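Local coordinates for protein beta-lactamase (Nostoc sp., PDB 6NHS) that probably hydrolyses the beta-lactam ring of penicillin-type antibiotics by the serine-based mechanism of class D beta-lactamases, at residues A[79-88]-A[99-107]; A[61-72]-A[128-137]. One frame throughout, in Å; residues are numbered along the deposited sequence. Where two conformers were deposited one is given.

How the contacts relate
Contact 2 is buried, its centre about 10 Å from the centre of the chain, and holds Ser63 and Lys66, which fit the SxxK motif of serine beta-lactamases; Lys203 beside them fits the companion KTG-type motif. Contact 1 lies at the surface, its centre about 18 Å from that of the chain, and is nested along the chain in the loop that contact 2 closes. The centres of the two contacts are about 19 Å apart, yet they meet along helix 65-76: Ile104 CD1 of contact 1 packs 3.7 Å from Ser70 OG of contact 2. The probable catalytic SxxK motif sits at the start of this helix, which takes part in contact 2 and is touched by contact 1.

Contact 1: residues A[79-88]-A[99-107]; sequences ISNDVAILTW and NQDTNIRQA. With FMT (formic acid), chain C; EDO (1,2-ethanediol), chain D.
With Asp82 CG lodged between its backbone N and carbonyl carbon (chi1 55°) and Arg105, in the conformer described, extended as far as a bend at chi3 (-71°), the two side chains run side by side and guanidinium meets carboxylate. Arg105 grips end-on, NH1 and NH2 both bonding the single oxygen Asp82 OD2, the latter at 2.6 Å. This oxygen lies in the guanidinium plane; the two nitrogens approach its anti side from opposite faces of the carboxylate, and the flat groups stand nearly perpendicular. Asp188 of helix 180-189 forms a second salt bridge with Arg105 NH2, so two carboxylates probably hold the arginine's charge in place. Between these charges and Trp88 runs a minimal two-stranded antiparallel ribbon, resting on the hydrogen-bonded pair Leu86 and Thr102: Leu86 N to Thr102 O (3.0 Å) and Thr102 N to Leu86 O (3.1 Å). It leads into helix 104-110, where Asn103 is the N-cap: its OD1 accepts from Gln106 N at 2.9 Å. A water bridges Asn81 O and Ala84 O to Ile104 N, tying the loop to the first turn of that helix. Toward the far end Asp101 OD1 takes the amide of Trp88 (N to OD1 2.8 Å), and Asn99 CA sits over one face of the indole, 3.6 Å from the centroid of its five-membered ring, in a CH-pi contact. The indole NE1 is bonded to Met91 O.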
loop_
_atom_site.group_PDB
_atom_site.type_symbol
_atom_site.label_atom_id
_atom_site.label_comp_id
_atom_site.label_asym_id
_atom_site.label_seq_id
_atom_site.Cartn_x
_atom_site.Cartn_y
_atom_site.Cartn_z
ATOM N N ILE A 79 -5.171 -10.964 -14.891
ATOM C CA ILE A 79 -5.998 -9.833 -15.301
ATOM C C ILE A 79 -5.268 -9.160 -16.461
ATOM O O ILE A 79 -4.050 -8.956 -16.400
ATOM C CB ILE A 79 -6.270 -8.860 -14.130
ATOM C CG1 ILE A 79 -7.352 -7.826 -14.488
ATOM C CG2 ILE A 79 -4.987 -8.158 -13.644
ATOM C CD1 ILE A 79 -8.773 -8.304 -14.213
ATOM N N SER A 80 -5.996 -8.864 -17.541
ATOM C CA SER A 80 -5.310 -8.554 -18.797
ATOM C C SER A 80 -4.759 -7.132 -18.830
ATOM O O SER A 80 -3.685 -6.900 -19.398
ATOM C CB SER A 80 -6.246 -8.795 -19.986
ATOM O OG SER A 80 -7.395 -7.980 -19.893
ATOM N N ASN A 81 -5.460 -6.172 -18.238
ATOM C CA ASN A 81 -5.024 -4.772 -18.246
ATOM C C ASN A 81 -5.829 -4.032 -17.178
ATOM O O ASN A 81 -6.500 -4.657 -16.347
ATOM C CB ASN A 81 -5.178 -4.161 -19.642
ATOM C CG ASN A 81 -6.585 -4.303 -20.180
ATOM O OD1 ASN A 81 -7.554 -4.086 -19.457
ATOM N ND2 ASN A 81 -6.707 -4.687 -21.450
ATOM N N ASP A 82 -5.775 -2.694 -17.209
ATOM C CA ASP A 82 -6.373 -1.852 -16.173
ATOM C C ASP A 82 -7.882 -1.682 -16.310
ATOM O O ASP A 82 -8.519 -1.201 -15.361
ATOM C CB ASP A 82 -5.719 -0.460 -16.169
ATOM C CG ASP A 82 -5.779 0.217 -17.526
ATOM O OD1 ASP A 82 -5.491 -0.458 -18.544
ATOM O OD2 ASP A 82 -6.125 1.418 -17.575
ATOM N N VAL A 83 -8.471 -2.041 -17.451
ATOM C CA VAL A 83 -9.916 -1.934 -17.632
ATOM C C VAL A 83 -10.611 -3.287 -17.657
ATOM O O VAL A 83 -11.853 -3.320 -17.659
ATOM C CB VAL A 83 -10.280 -1.126 -18.901
ATOM C CG1 VAL A 83 -9.717 0.312 -18.813
ATOM C CG2 VAL A 83 -9.791 -1.820 -20.156
ATOM N N ALA A 84 -9.865 -4.395 -17.674
ATOM C CA ALA A 84 -10.477 -5.718 -17.666
ATOM C C ALA A 84 -11.398 -5.863 -16.459
ATOM O O ALA A 84 -11.064 -5.445 -15.345
ATOM C CB ALA A 84 -9.394 -6.809 -17.651
ATOM N N ILE A 85 -12.562 -6.466 -16.685
ATOM C CA ILE A 85 -13.634 -6.519 -15.691
ATOM C C ILE A 85 -13.586 -7.851 -14.961
ATOM O O ILE A 85 -13.396 -8.906 -15.578
ATOM C CB ILE A 85 -15.014 -6.321 -16.354
ATOM C CG1 ILE A 85 -15.180 -4.883 -16.856
ATOM C CG2 ILE A 85 -16.147 -6.676 -15.375
ATOM C CD1 ILE A 85 -16.370 -4.712 -17.803
ATOM N N LEU A 86 -13.740 -7.804 -13.639
ATOM C CA LEU A 86 -14.211 -8.947 -12.873
ATOM C C LEU A 86 -15.602 -8.614 -12.352
ATOM O O LEU A 86 -15.847 -7.491 -11.889
ATOM C CB LEU A 86 -13.273 -9.288 -11.712
ATOM C CG LEU A 86 -11.854 -9.759 -12.038
ATOM C CD1 LEU A 86 -11.093 -10.067 -10.735
ATOM C CD2 LEU A 86 -11.862 -10.973 -12.955
ATOM N N THR A 87 -16.516 -9.571 -12.443
ATOM C CA THR A 87 -17.900 -9.279 -12.103
ATOM C C THR A 87 -18.193 -9.594 -10.640
ATOM O O THR A 87 -17.653 -10.534 -10.052
ATOM C CB THR A 87 -18.868 -10.048 -13.009
ATOM O OG1 THR A 87 -18.532 -11.445 -13.030
ATOM C CG2 THR A 87 -18.829 -9.491 -14.434
ATOM N N TRP A 88 -19.067 -8.781 -10.060
ATOM C CA TRP A 88 -19.555 -9.022 -8.709
ATOM C C TRP A 88 -20.313 -10.347 -8.647
ATOM O O TRP A 88 -21.076 -10.687 -9.559
ATOM C CB TRP A 88 -20.447 -7.843 -8.309
ATOM C CG TRP A 88 -21.192 -7.955 -7.028
ATOM C CD1 TRP A 88 -20.691 -8.294 -5.810
ATOM C CD2 TRP A 88 -22.577 -7.657 -6.830
ATOM N NE1 TRP A 88 -21.695 -8.261 -4.865
ATOM C CE2 TRP A 88 -22.859 -7.867 -5.469
ATOM C CE3 TRP A 88 -23.616 -7.255 -7.681
ATOM C CZ2 TRP A 88 -24.136 -7.679 -4.931
ATOM C CZ3 TRP A 88 -24.887 -7.075 -7.144
ATOM C CH2 TRP A 88 -25.131 -7.285 -5.782
ATOM N N ASN A 99 -20.374 -3.749 -4.162
ATOM C CA ASN A 99 -21.417 -4.617 -4.709
ATOM C C ASN A 99 -21.714 -4.275 -6.166
ATOM O O ASN A 99 -22.856 -4.018 -6.548
ATOM C CB ASN A 99 -22.671 -4.515 -3.848
ATOM C CG ASN A 99 -22.416 -4.911 -2.407
ATOM O OD1 ASN A 99 -21.640 -5.827 -2.132
ATOM N ND2 ASN A 99 -23.068 -4.216 -1.475
ATOM N N GLN A 100 -20.674 -4.302 -6.996
ATOM C CA GLN A 100 -20.811 -3.941 -8.398
ATOM C C GLN A 100 -19.612 -4.487 -9.155
ATOM O O GLN A 100 -18.535 -4.666 -8.584
ATOM C CB GLN A 100 -20.895 -2.423 -8.579
ATOM C CG GLN A 100 -19.613 -1.714 -8.193
ATOM C CD GLN A 100 -19.734 -0.204 -8.247
ATOM O OE1 GLN A 100 -20.712 0.328 -8.763
ATOM N NE2 GLN A 100 -18.734 0.497 -7.711
ATOM N N ASP A 101 -19.808 -4.738 -10.447
ATOM C CA ASP A 101 -18.692 -5.127 -11.310
ATOM C C ASP A 101 -17.628 -4.032 -11.296
ATOM O O ASP A 101 -17.933 -2.849 -11.133
ATOM C CB ASP A 101 -19.161 -5.348 -12.757
ATOM C CG ASP A 101 -20.273 -6.373 -12.883
ATOM O OD1 ASP A 101 -20.464 -7.203 -11.973
ATOM O OD2 ASP A 101 -20.947 -6.363 -13.930
ATOM N N THR A 102 -16.364 -4.415 -11.473
ATOM C CA THR A 102 -15.315 -3.404 -11.377
ATOM C C THR A 102 -14.088 -3.856 -12.170
ATOM O O THR A 102 -14.064 -4.936 -12.766
ATOM C CB THR A 102 -14.990 -3.107 -9.906
ATOM O OG1 THR A 102 -14.277 -1.864 -9.797
ATOM C CG2 THR A 102 -14.161 -4.227 -9.289
ATOM N N ASN A 103 -13.081 -2.991 -12.208
ATOM C CA ASN A 103 -11.796 -3.287 -12.818
ATOM C C ASN A 103 -10.724 -2.986 -11.779
ATOM O O ASN A 103 -11.026 -2.537 -10.667
ATOM C CB ASN A 103 -11.598 -2.491 -14.123
ATOM C CG ASN A 103 -11.600 -0.971 -13.913
ATOM O OD1 ASN A 103 -11.012 -0.456 -12.965
ATOM N ND2 ASN A 103 -12.252 -0.247 -14.828
ATOM N N ILE A 104 -9.460 -3.213 -12.140
ATOM C CA ILE A 104 -8.416 -3.137 -11.125
ATOM C C ILE A 104 -8.179 -1.694 -10.694
ATOM O O ILE A 104 -7.822 -1.440 -9.535
ATOM C CB ILE A 104 -7.126 -3.831 -11.617
ATOM C CG1 ILE A 104 -6.165 -4.081 -10.450
ATOM C CG2 ILE A 104 -6.428 -3.021 -12.709
ATOM C CD1 ILE A 104 -4.955 -4.926 -10.838
ATOM N N ARG A 105 -8.386 -0.724 -11.591
ATOM C CA ARG A 105 -8.206 0.673 -11.209
ATOM C C ARG A 105 -9.239 1.095 -10.174
ATOM O O ARG A 105 -8.903 1.747 -9.178
ATOM C CB ARG A 105 -8.285 1.586 -12.437
ATOM C CG ARG A 105 -8.253 3.076 -12.073
ATOM C CD ARG A 105 -8.316 3.988 -13.296
ATOM N NE ARG A 105 -7.075 3.942 -14.060
ATOM C CZ ARG A 105 -6.892 3.202 -15.147
ATOM N NH1 ARG A 105 -7.881 2.449 -15.620
ATOM N NH2 ARG A 105 -5.719 3.223 -15.768
ATOM N N GLN A 106 -10.507 0.737 -10.396
ATOM C CA GLN A 106 -11.546 1.104 -9.444
ATOM C C GLN A 106 -11.499 0.223 -8.199
ATOM O O GLN A 106 -11.798 0.705 -7.097
ATOM C CB GLN A 106 -12.926 1.050 -10.114
ATOM C CG GLN A 106 -13.087 2.018 -11.312
ATOM C CD GLN A 106 -12.747 3.456 -10.942
ATOM O OE1 GLN A 106 -13.262 3.997 -9.960
ATOM N NE2 GLN A 106 -11.861 4.075 -11.714
ATOM N N ALA A 107 -11.118 -1.053 -8.341
ATOM C CA ALA A 107 -10.939 -1.894 -7.157
ATOM C C ALA A 107 -9.823 -1.351 -6.271
ATOM O O ALA A 107 -9.934 -1.363 -5.036
ATOM C CB ALA A 107 -10.648 -3.339 -7.568
HETATM C C FMT C . -9.539 -10.458 -16.730
HETATM O O1 FMT C . -8.773 -10.279 -17.684
HETATM O O2 FMT C . -10.778 -10.469 -16.790
HETATM C C1 EDO D . -19.956 -3.913 -16.283
HETATM O O1 EDO D . -20.953 -4.370 -15.365
HETATM C C2 EDO D . -20.117 -4.669 -17.594
HETATM O O2 EDO D . -20.000 -6.070 -17.320
HETATM O O HOH W 1 -8.739 -4.578 -14.494
HETATM O O HOH W 2 -13.449 -1.254 -17.201
HETATM O O HOH W 3 -22.296 -9.189 -11.572
#

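Contact 2: residues A[61-72]-A[128-137]; sequences PASTFKIFNSLV and MEKFIKQVGY. With FMT (formic acid), chain K.
Helices 65-72 and 128-135 cross at 114° with their axes 11.1 Å apart at closest approach, and the second ends in a Schellman motif at Gly136 that turns Tyr137 back toward the first. Phe68, its CG anti to the backbone N (chi1 179°), reaches across as a knob into the hole formed by Met128, Phe131, Ile132 and Val135. Ile132 crosses it at about a right angle, CD1 lying 3.5 Å from Phe68 CE1, while Val135 CB meets the edge in the ring plane. Met128, present as selenomethionine and bent at chi2 and chi3, brings SE to the edges of two rings, 4.0 Å from Phe68 CE1 and 4.1 Å from Phe65 CZ: paired Met-aromatic contacts. Phe65 turns an edge to the face of Tyr137 in an offset edge-to-face pair, Phe65 CD1 lying 3.6 Å from Tyr137 CE1, and Phe68 meets the tyrosine ring obliquely. Farther along, Val72 CG1 lies over one face of the Phe131 ring, 4.0 Å from its centroid. Trp152 stacks on Phe65 and Phe167 packs edge-to-face with Tyr137, extending the cluster to helices 151-154 and 161-172. No direct hydrogen bond joins the segments; a water bridges Tyr137 OH (2.6 Å) to Thr64 O. Shape and ring contacts thus largely set how helix 128-135 sits against the helix that begins at the probable SxxK motif.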
loop_
_atom_site.group_PDB
_atom_site.type_symbol
_atom_site.label_atom_id
_atom_site.label_comp_id
_atom_site.label_asym_id
_atom_site.label_seq_id
_atom_site.Cartn_x
_atom_site.Cartn_y
_atom_site.Cartn_z
ATOM N N PRO A 61 -0.190 -6.154 6.199
ATOM C CA PRO A 61 -0.219 -5.100 5.172
ATOM C C PRO A 61 -1.618 -4.620 4.836
ATOM O O PRO A 61 -1.772 -3.466 4.409
ATOM C CB PRO A 61 0.456 -5.766 3.962
ATOM C CG PRO A 61 0.333 -7.215 4.200
ATOM C CD PRO A 61 0.348 -7.421 5.681
ATOM N N ALA A 62 -2.635 -5.465 5.019
ATOM C CA ALA A 62 -4.006 -5.153 4.635
ATOM C C ALA A 62 -4.036 -4.662 3.194
ATOM O O ALA A 62 -3.325 -5.200 2.341
ATOM C CB ALA A 62 -4.623 -4.121 5.586
ATOM N N SER A 63 -4.822 -3.619 2.918
ATOM C CA SER A 63 -5.008 -3.180 1.541
ATOM C C SER A 63 -3.745 -2.625 0.895
ATOM O O SER A 63 -3.737 -2.472 -0.330
ATOM C CB SER A 63 -6.116 -2.123 1.454
ATOM O OG SER A 63 -7.391 -2.740 1.500
ATOM N N THR A 64 -2.692 -2.290 1.658
ATOM C CA THR A 64 -1.459 -1.870 0.994
ATOM C C THR A 64 -0.882 -2.984 0.137
ATOM O O THR A 64 -0.110 -2.712 -0.791
ATOM C CB THR A 64 -0.393 -1.400 1.998
ATOM O OG1 THR A 64 0.064 -2.498 2.806
ATOM C CG2 THR A 64 -0.939 -0.303 2.876
ATOM N N PHE A 65 -1.246 -4.231 0.427
ATOM C CA PHE A 65 -0.796 -5.354 -0.383
ATOM C C PHE A 65 -1.348 -5.294 -1.798
ATOM O O PHE A 65 -0.808 -5.960 -2.687
ATOM C CB PHE A 65 -1.195 -6.670 0.291
ATOM C CG PHE A 65 -0.634 -7.890 -0.382
ATOM C CD1 PHE A 65 0.724 -8.155 -0.337
ATOM C CD2 PHE A 65 -1.467 -8.769 -1.058
ATOM C CE1 PHE A 65 1.252 -9.275 -0.959
ATOM C CE2 PHE A 65 -0.952 -9.894 -1.685
ATOM C CZ PHE A 65 0.414 -10.149 -1.633
ATOM N N LYS A 66 -2.404 -4.503 -2.032
ATOM C CA LYS A 66 -2.956 -4.382 -3.379
ATOM C C LYS A 66 -1.917 -3.878 -4.374
ATOM O O LYS A 66 -2.015 -4.176 -5.570
ATOM C CB LYS A 66 -4.174 -3.451 -3.379
ATOM C CG LYS A 66 -5.415 -4.024 -2.706
ATOM C CD LYS A 66 -6.618 -3.094 -2.910
ATOM C CE LYS A 66 -7.923 -3.747 -2.459
ATOM N NZ LYS A 66 -8.059 -3.836 -0.982
ATOM N N ILE A 67 -0.923 -3.115 -3.908
ATOM C CA ILE A 67 0.138 -2.659 -4.807
ATOM C C ILE A 67 0.920 -3.852 -5.346
ATOM O O ILE A 67 1.098 -4.004 -6.560
ATOM C CB ILE A 67 1.064 -1.658 -4.094
ATOM C CG1 ILE A 67 0.287 -0.409 -3.657
ATOM C CG2 ILE A 67 2.238 -1.286 -5.001
ATOM C CD1 ILE A 67 1.090 0.501 -2.707
ATOM N N PHE A 68 1.386 -4.719 -4.443
ATOM C CA PHE A 68 2.098 -5.929 -4.851
ATOM C C PHE A 68 1.193 -6.859 -5.653
ATOM O O PHE A 68 1.587 -7.376 -6.705
ATOM C CB PHE A 68 2.642 -6.639 -3.613
ATOM C CG PHE A 68 3.380 -7.913 -3.913
ATOM C CD1 PHE A 68 2.704 -9.117 -4.013
ATOM C CD2 PHE A 68 4.756 -7.905 -4.085
ATOM C CE1 PHE A 68 3.385 -10.295 -4.290
ATOM C CE2 PHE A 68 5.443 -9.080 -4.355
ATOM C CZ PHE A 68 4.753 -10.271 -4.464
ATOM N N ASN A 69 -0.031 -7.085 -5.164
ATOM C CA ASN A 69 -0.954 -8.003 -5.828
ATOM C C ASN A 69 -1.256 -7.554 -7.257
ATOM O O ASN A 69 -1.348 -8.384 -8.170
ATOM C CB ASN A 69 -2.243 -8.109 -5.006
ATOM C CG ASN A 69 -2.948 -9.456 -5.155
ATOM O OD1 ASN A 69 -2.589 -10.279 -5.999
ATOM N ND2 ASN A 69 -3.967 -9.681 -4.321
ATOM N N SER A 70 -1.410 -6.242 -7.466
ATOM C CA SER A 70 -1.698 -5.717 -8.801
ATOM C C SER A 70 -0.564 -6.021 -9.771
ATOM O O SER A 70 -0.806 -6.386 -10.927
ATOM C CB SER A 70 -1.926 -4.199 -8.742
ATOM O OG SER A 70 -2.979 -3.851 -7.858
ATOM N N LEU A 71 0.682 -5.843 -9.319
ATOM C CA LEU A 71 1.845 -6.126 -10.154
ATOM C C LEU A 71 1.873 -7.583 -10.590
ATOM O O LEU A 71 2.072 -7.885 -11.775
ATOM C CB LEU A 71 3.125 -5.784 -9.389
ATOM C CG LEU A 71 3.299 -4.306 -9.063
ATOM C CD1 LEU A 71 4.295 -4.123 -7.910
ATOM C CD2 LEU A 71 3.768 -3.579 -10.324
ATOM N N VAL A 72 1.698 -8.504 -9.640
ATOM C CA VAL A 72 1.798 -9.925 -9.964
ATOM C C VAL A 72 0.630 -10.347 -10.845
ATOM O O VAL A 72 0.794 -11.140 -11.782
ATOM C CB VAL A 72 1.870 -10.761 -8.674
ATOM C CG1 VAL A 72 1.912 -12.248 -8.998
ATOM C CG2 VAL A 72 3.099 -10.343 -7.821
HETATM N N MSE A 128 2.482 -17.145 -6.325
HETATM C CA MSE A 128 2.496 -16.049 -5.360
HETATM C C MSE A 128 3.747 -16.133 -4.496
HETATM O O MSE A 128 4.416 -15.135 -4.263
HETATM C CB MSE A 128 1.253 -16.064 -4.472
HETATM C CG MSE A 128 1.174 -14.857 -3.530
HETATM SE SE MSE A 128 0.698 -13.187 -4.428
HETATM C CE MSE A 128 -1.239 -13.495 -4.578
ATOM N N GLU A 129 4.062 -17.339 -4.024
ATOM C CA GLU A 129 5.252 -17.504 -3.195
ATOM C C GLU A 129 6.519 -17.138 -3.963
ATOM O O GLU A 129 7.431 -16.518 -3.409
ATOM C CB GLU A 129 5.334 -18.939 -2.666
ATOM C CG GLU A 129 6.140 -19.047 -1.375
ATOM C CD GLU A 129 6.479 -20.470 -0.999
ATOM O OE1 GLU A 129 5.665 -21.380 -1.259
ATOM O OE2 GLU A 129 7.576 -20.680 -0.447
ATOM N N LYS A 130 6.598 -17.523 -5.242
ATOM C CA LYS A 130 7.777 -17.198 -6.041
ATOM C C LYS A 130 7.969 -15.691 -6.148
ATOM O O LYS A 130 9.078 -15.180 -5.947
ATOM C CB LYS A 130 7.670 -17.821 -7.435
ATOM C CG LYS A 130 7.879 -19.325 -7.470
ATOM C CD LYS A 130 8.077 -19.827 -8.894
ATOM C CE LYS A 130 7.818 -21.323 -8.995
ATOM N NZ LYS A 130 8.497 -22.078 -7.906
ATOM N N PHE A 131 6.896 -14.957 -6.460
ATOM C CA PHE A 131 7.019 -13.506 -6.593
ATOM C C PHE A 131 7.325 -12.844 -5.254
ATOM O O PHE A 131 8.128 -11.904 -5.193
ATOM C CB PHE A 131 5.745 -12.918 -7.203
ATOM C CG PHE A 131 5.729 -12.944 -8.705
ATOM C CD1 PHE A 131 6.334 -11.928 -9.435
ATOM C CD2 PHE A 131 5.118 -13.986 -9.389
ATOM C CE1 PHE A 131 6.327 -11.948 -10.827
ATOM C CE2 PHE A 131 5.102 -14.014 -10.776
ATOM C CZ PHE A 131 5.709 -12.996 -11.498
ATOM N N ILE A 132 6.695 -13.320 -4.175
ATOM C CA ILE A 132 6.966 -12.779 -2.842
ATOM C C ILE A 132 8.453 -12.881 -2.520
ATOM O O ILE A 132 9.076 -11.925 -2.042
ATOM C CB ILE A 132 6.112 -13.511 -1.789
ATOM C CG1 ILE A 132 4.642 -13.082 -1.877
ATOM C CG2 ILE A 132 6.655 -13.259 -0.394
ATOM C CD1 ILE A 132 4.340 -11.735 -1.227
ATOM N N LYS A 133 9.046 -14.044 -2.778
ATOM C CA LYS A 133 10.448 -14.247 -2.431
ATOM C C LYS A 133 11.382 -13.551 -3.415
ATOM O O LYS A 133 12.424 -13.024 -3.012
ATOM C CB LYS A 133 10.745 -15.744 -2.352
ATOM C CG LYS A 133 10.017 -16.430 -1.203
ATOM C CD LYS A 133 10.430 -17.883 -1.051
ATOM C CE LYS A 133 9.834 -18.486 0.213
ATOM N NZ LYS A 133 10.250 -19.908 0.430
ATOM N N GLN A 134 11.026 -13.523 -4.702
ATOM C CA GLN A 134 11.862 -12.829 -5.679
ATOM C C GLN A 134 11.906 -11.332 -5.396
ATOM O O GLN A 134 12.974 -10.708 -5.461
ATOM C CB GLN A 134 11.339 -13.103 -7.088
ATOM C CG GLN A 134 12.321 -12.814 -8.202
ATOM C CD GLN A 134 11.852 -13.371 -9.538
ATOM O OE1 GLN A 134 12.589 -13.349 -10.525
ATOM N NE2 GLN A 134 10.619 -13.876 -9.573
ATOM N N VAL A 135 10.756 -10.742 -5.065
ATOM C CA VAL A 135 10.687 -9.324 -4.719
ATOM C C VAL A 135 11.257 -9.070 -3.327
ATOM O O VAL A 135 11.772 -7.977 -3.045
ATOM C CB VAL A 135 9.227 -8.838 -4.838
ATOM C CG1 VAL A 135 9.049 -7.441 -4.252
ATOM C CG2 VAL A 135 8.782 -8.861 -6.296
ATOM N N GLY A 136 11.188 -10.059 -2.442
ATOM C CA GLY A 136 11.580 -9.842 -1.064
ATOM C C GLY A 136 10.553 -9.070 -0.266
ATOM O O GLY A 136 10.922 -8.204 0.533
ATOM N N TYR A 137 9.265 -9.373 -0.448
ATOM C CA TYR A 137 8.195 -8.546 0.106
ATOM C C TYR A 137 7.936 -8.908 1.566
ATOM O O TYR A 137 7.528 -10.036 1.863
ATOM C CB TYR A 137 6.915 -8.716 -0.716
ATOM C CG TYR A 137 5.795 -7.798 -0.271
ATOM C CD1 TYR A 137 4.902 -8.191 0.719
ATOM C CD2 TYR A 137 5.645 -6.535 -0.827
ATOM C CE1 TYR A 137 3.882 -7.356 1.142
ATOM C CE2 TYR A 137 4.618 -5.686 -0.412
ATOM C CZ TYR A 137 3.735 -6.114 0.570
ATOM O OH TYR A 137 2.717 -5.290 1.003
HETATM C C FMT K . -7.510 -6.655 -0.078
HETATM O O1 FMT K . -6.960 -6.718 -1.150
HETATM O O2 FMT K . -7.366 -5.678 0.658
HETATM O O HOH W 4 2.599 -2.933 -0.079
#